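Long-range contact in endo alpha-1,4 polygalactosaminidase (Neosartorya fumigata, PDB 6OJ1), which hydrolyses alpha-1,4-linked galactosamine polymers at internal sites and can thereby disrupt microbial biofilms: residues 241-249 against 269-277. Residues are numbered along the deposited sequence; the frame is centred on the assembly and turned at random.
Sequences DLSVTASQK and NLNNWVEYC. With MAN (alpha-D-mannopyranose), chain B.
From Asp241–Trp273, with CA atoms 5.7 Å apart, to Ser243–Glu275, the two backbones run in the same direction; the CA of Lys249, in helix 246-253, lies nearest that of Cys277 (7.2 Å). The contact lies on the surface of the GH114 (beta/alpha)-barrel, where the C-terminal tail adds a short, weakly bonded strand at about 274-275, antiparallel to strand 261-266. Trp273 points its CB at 241-243, and CG anti to the backbone N (chi1 177°) carries the indole on against the Asp241–Leu242 backbone. Backbone atoms of Asp241 lie alongside its pyrrole end, and Leu242 O lies 3.0 Å above the plane of the indole, offset toward its rim and 3.3 Å from Trp273 CZ2; that oxygen also accepts from Lys234. The Asp241 carboxylate runs close to parallel with the indole plane, and its OD1 sits 3.4 Å from Trp273 CB. Two waters donate to this OD1: one also accepts from Asn271 ND2, the other weakly from Trp273 N. Asn271 OD1 accepts from Asn267 ND2, and weakly from Trp273 N. Farther along, the extended Glu275 side chain divides its carboxylate between two partners. OE1 accepts from Ser243 OG, although their 2.4 Å separation is too short to trust in detail. OE2 forms a salt bridge with Lys249 NZ, 3.3 Å away, whose hydrogen bond is weak, the two side chains crossing at about a right angle. The same ammonium makes a second weak bond to Tyr276 O. The Cys253–Cys277 disulfide anchors the chain terminus to helix 246-253. At the other end of 269-277, Asn269 ND2 donates to O3 of a mannose in an attached glycan at 2.9 Å in a nearly straight bond (172°), while Asn239 ND2 holds the same sugar.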
loop_
_atom_site.group_PDB
_atom_site.type_symbol
_atom_site.label_atom_id
_atom_site.label_comp_id
_atom_site.label_asym_id
_atom_site.label_seq_id
_atom_site.Cartn_x
_atom_site.Cartn_y
_atom_site.Cartn_z
ATOM N N ASP A 241 14.344 3.327 -17.174
ATOM C CA ASP A 241 13.572 4.536 -17.416
ATOM C C ASP A 241 13.022 4.591 -18.838
ATOM O O ASP A 241 12.623 5.663 -19.306
ATOM C CB ASP A 241 14.428 5.778 -17.125
ATOM C CG ASP A 241 14.741 5.940 -15.647
ATOM O OD1 ASP A 241 14.055 5.304 -14.812
ATOM O OD2 ASP A 241 15.675 6.705 -15.319
ATOM N N LEU A 242 13.003 3.460 -19.534
ATOM C CA LEU A 242 12.515 3.409 -20.900
ATOM C C LEU A 242 11.059 2.957 -20.918
ATOM O O LEU A 242 10.519 2.469 -19.930
ATOM C CB LEU A 242 13.392 2.484 -21.740
ATOM C CG LEU A 242 14.799 3.055 -21.926
ATOM C CD1 LEU A 242 15.730 2.031 -22.540
ATOM C CD2 LEU A 242 14.738 4.306 -22.785
ATOM N N SER A 243 10.413 3.132 -22.065
ATOM C CA SER A 243 8.970 2.978 -22.130
ATOM C C SER A 243 8.572 1.525 -22.388
ATOM O O SER A 243 9.403 0.620 -22.481
ATOM C CB SER A 243 8.391 3.893 -23.205
ATOM O OG SER A 243 6.981 3.956 -23.076
ATOM N N VAL A 244 7.267 1.299 -22.503
ATOM C CA VAL A 244 6.737 -0.003 -22.868
ATOM C C VAL A 244 6.005 0.129 -24.198
ATOM O O VAL A 244 5.713 1.227 -24.669
ATOM C CB VAL A 244 5.809 -0.580 -21.787
ATOM C CG1 VAL A 244 6.596 -0.812 -20.502
ATOM C CG2 VAL A 244 4.642 0.369 -21.533
ATOM N N THR A 245 5.713 -1.016 -24.802
ATOM C CA THR A 245 4.988 -1.019 -26.059
ATOM C C THR A 245 3.563 -0.511 -25.854
ATOM O O THR A 245 3.030 -0.495 -24.739
ATOM C CB THR A 245 4.949 -2.425 -26.651
ATOM O OG1 THR A 245 3.864 -3.149 -26.063
ATOM C CG2 THR A 245 6.244 -3.160 -26.344
ATOM N N ALA A 246 2.944 -0.089 -26.958
ATOM C CA ALA A 246 1.549 0.333 -26.899
ATOM C C ALA A 246 0.653 -0.813 -26.450
ATOM O O ALA A 246 -0.318 -0.604 -25.709
ATOM C CB ALA A 246 1.105 0.861 -28.261
ATOM N N SER A 247 0.977 -2.036 -26.878
ATOM C CA SER A 247 0.188 -3.206 -26.504
ATOM C C SER A 247 0.276 -3.477 -25.008
ATOM O O SER A 247 -0.740 -3.738 -24.354
ATOM C CB SER A 247 0.659 -4.424 -27.301
ATOM O OG SER A 247 0.497 -5.614 -26.550
ATOM N N GLN A 248 1.493 -3.438 -24.451
ATOM C CA GLN A 248 1.658 -3.614 -23.011
ATOM C C GLN A 248 0.962 -2.501 -22.235
ATOM O O GLN A 248 0.365 -2.746 -21.179
ATOM C CB GLN A 248 3.144 -3.670 -22.658
ATOM C CG GLN A 248 3.744 -5.068 -22.685
ATOM C CD GLN A 248 5.214 -5.071 -22.301
ATOM O OE1 GLN A 248 5.927 -4.091 -22.520
ATOM N NE2 GLN A 248 5.673 -6.172 -21.716
ATOM N N LYS A 249 1.033 -1.269 -22.740
ATOM C CA LYS A 249 0.331 -0.168 -22.093
ATOM C C LYS A 249 -1.177 -0.388 -22.129
ATOM O O LYS A 249 -1.872 -0.157 -21.135
ATOM C CB LYS A 249 0.700 1.144 -22.774
ATOM C CG LYS A 249 0.216 2.379 -22.066
ATOM C CD LYS A 249 1.205 3.507 -22.268
ATOM C CE LYS A 249 0.670 4.805 -21.708
ATOM N NZ LYS A 249 1.690 5.896 -21.720
ATOM N N ASN A 269 10.688 -2.379 -9.163
ATOM C CA ASN A 269 11.396 -1.859 -8.000
ATOM C C ASN A 269 10.746 -0.602 -7.428
ATOM O O ASN A 269 11.194 -0.117 -6.385
ATOM C CB ASN A 269 12.888 -1.606 -8.328
ATOM C CG ASN A 269 13.125 -0.454 -9.305
ATOM O OD1 ASN A 269 12.197 0.252 -9.702
ATOM N ND2 ASN A 269 14.405 -0.245 -9.683
ATOM N N LEU A 270 9.702 -0.081 -8.079
ATOM C CA LEU A 270 8.965 1.097 -7.613
ATOM C C LEU A 270 9.895 2.292 -7.366
ATOM O O LEU A 270 9.759 3.028 -6.384
ATOM C CB LEU A 270 8.126 0.757 -6.375
ATOM C CG LEU A 270 6.961 -0.197 -6.684
ATOM C CD1 LEU A 270 6.268 -0.614 -5.344
ATOM C CD2 LEU A 270 5.967 0.438 -7.659
ATOM N N ASN A 271 10.836 2.507 -8.287
ATOM C CA ASN A 271 11.632 3.732 -8.271
ATOM C C ASN A 271 10.831 4.881 -8.898
ATOM O O ASN A 271 9.608 4.774 -9.029
ATOM C CB ASN A 271 12.988 3.492 -8.960
ATOM C CG ASN A 271 12.864 3.156 -10.457
ATOM O OD1 ASN A 271 11.775 3.170 -11.030
ATOM N ND2 ASN A 271 14.007 2.883 -11.095
ATOM N N ASN A 272 11.483 5.992 -9.281
ATOM C CA ASN A 272 10.734 7.171 -9.731
ATOM C C ASN A 272 9.938 6.907 -11.013
ATOM O O ASN A 272 8.839 7.456 -11.190
ATOM C CB ASN A 272 11.680 8.361 -9.985
ATOM C CG ASN A 272 12.058 9.131 -8.702
ATOM O OD1 ASN A 272 11.240 9.332 -7.809
ATOM N ND2 ASN A 272 13.309 9.602 -8.648
ATOM N N TRP A 273 10.491 6.129 -11.944
ATOM C CA TRP A 273 9.934 6.078 -13.297
ATOM C C TRP A 273 8.455 5.716 -13.274
ATOM O O TRP A 273 8.039 4.815 -12.548
ATOM C CB TRP A 273 10.680 5.057 -14.154
ATOM C CG TRP A 273 10.085 4.927 -15.523
ATOM C CD1 TRP A 273 10.323 5.734 -16.600
ATOM C CD2 TRP A 273 9.137 3.946 -15.956
ATOM N NE1 TRP A 273 9.598 5.298 -17.685
ATOM C CE2 TRP A 273 8.853 4.211 -17.309
ATOM C CE3 TRP A 273 8.494 2.874 -15.323
ATOM C CZ2 TRP A 273 7.971 3.436 -18.050
ATOM C CZ3 TRP A 273 7.616 2.102 -16.061
ATOM C CH2 TRP A 273 7.354 2.390 -17.405
ATOM N N VAL A 274 7.657 6.416 -14.083
ATOM C CA VAL A 274 6.221 6.137 -14.144
ATOM C C VAL A 274 5.691 6.569 -15.501
ATOM O O VAL A 274 6.162 7.543 -16.092
ATOM C CB VAL A 274 5.456 6.833 -12.987
ATOM C CG1 VAL A 274 5.656 8.340 -13.019
ATOM C CG2 VAL A 274 3.970 6.499 -13.015
ATOM N N GLU A 275 4.709 5.824 -16.008
ATOM C CA GLU A 275 3.916 6.272 -17.142
ATOM C C GLU A 275 2.449 6.224 -16.754
ATOM O O GLU A 275 2.045 5.439 -15.888
ATOM C CB GLU A 275 4.160 5.428 -18.396
ATOM C CG GLU A 275 5.453 5.781 -19.101
ATOM C CD GLU A 275 5.588 5.111 -20.454
ATOM O OE1 GLU A 275 6.681 5.225 -21.042
ATOM O OE2 GLU A 275 4.611 4.484 -20.928
ATOM N N TYR A 276 1.653 7.076 -17.395
ATOM C CA TYR A 276 0.221 7.129 -17.153
ATOM C C TYR A 276 -0.529 6.722 -18.410
ATOM O O TYR A 276 -0.015 6.819 -19.526
ATOM C CB TYR A 276 -0.212 8.525 -16.693
ATOM C CG TYR A 276 0.360 8.845 -15.342
ATOM C CD1 TYR A 276 -0.316 8.488 -14.179
ATOM C CD2 TYR A 276 1.597 9.452 -15.225
ATOM C CE1 TYR A 276 0.221 8.761 -12.932
ATOM C CE2 TYR A 276 2.150 9.724 -13.992
ATOM C CZ TYR A 276 1.466 9.372 -12.846
ATOM O OH TYR A 276 2.008 9.657 -11.617
ATOM N N CYS A 277 -1.756 6.258 -18.212
ATOM C CA CYS A 277 -2.595 5.840 -19.324
ATOM C C CYS A 277 -2.994 7.043 -20.161
ATOM O O CYS A 277 -3.271 8.114 -19.625
ATOM C CB CYS A 277 -3.833 5.101 -18.810
ATOM S SG CYS A 277 -3.425 3.633 -17.857
ATOM O OXT CYS A 277 -3.029 6.974 -21.389
HETATM C C1 MAN B . 19.589 -0.357 -9.512
HETATM C C2 MAN B . 18.231 -0.629 -8.803
HETATM C C3 MAN B . 17.652 -1.982 -9.237
HETATM C C4 MAN B . 17.634 -2.110 -10.784
HETATM C C5 MAN B . 19.055 -1.846 -11.343
HETATM C C6 MAN B . 19.130 -1.877 -12.859
HETATM O O2 MAN B . 17.253 0.344 -9.168
HETATM O O3 MAN B . 16.349 -2.199 -8.677
HETATM O O4 MAN B . 17.194 -3.409 -11.181
HETATM O O5 MAN B . 19.505 -0.536 -10.915
HETATM O O6 MAN B . 20.496 -1.694 -13.231
HETATM O O HOH W 1 13.537 6.229 -12.337
HETATM O O HOH W 2 14.845 3.088 -13.818
#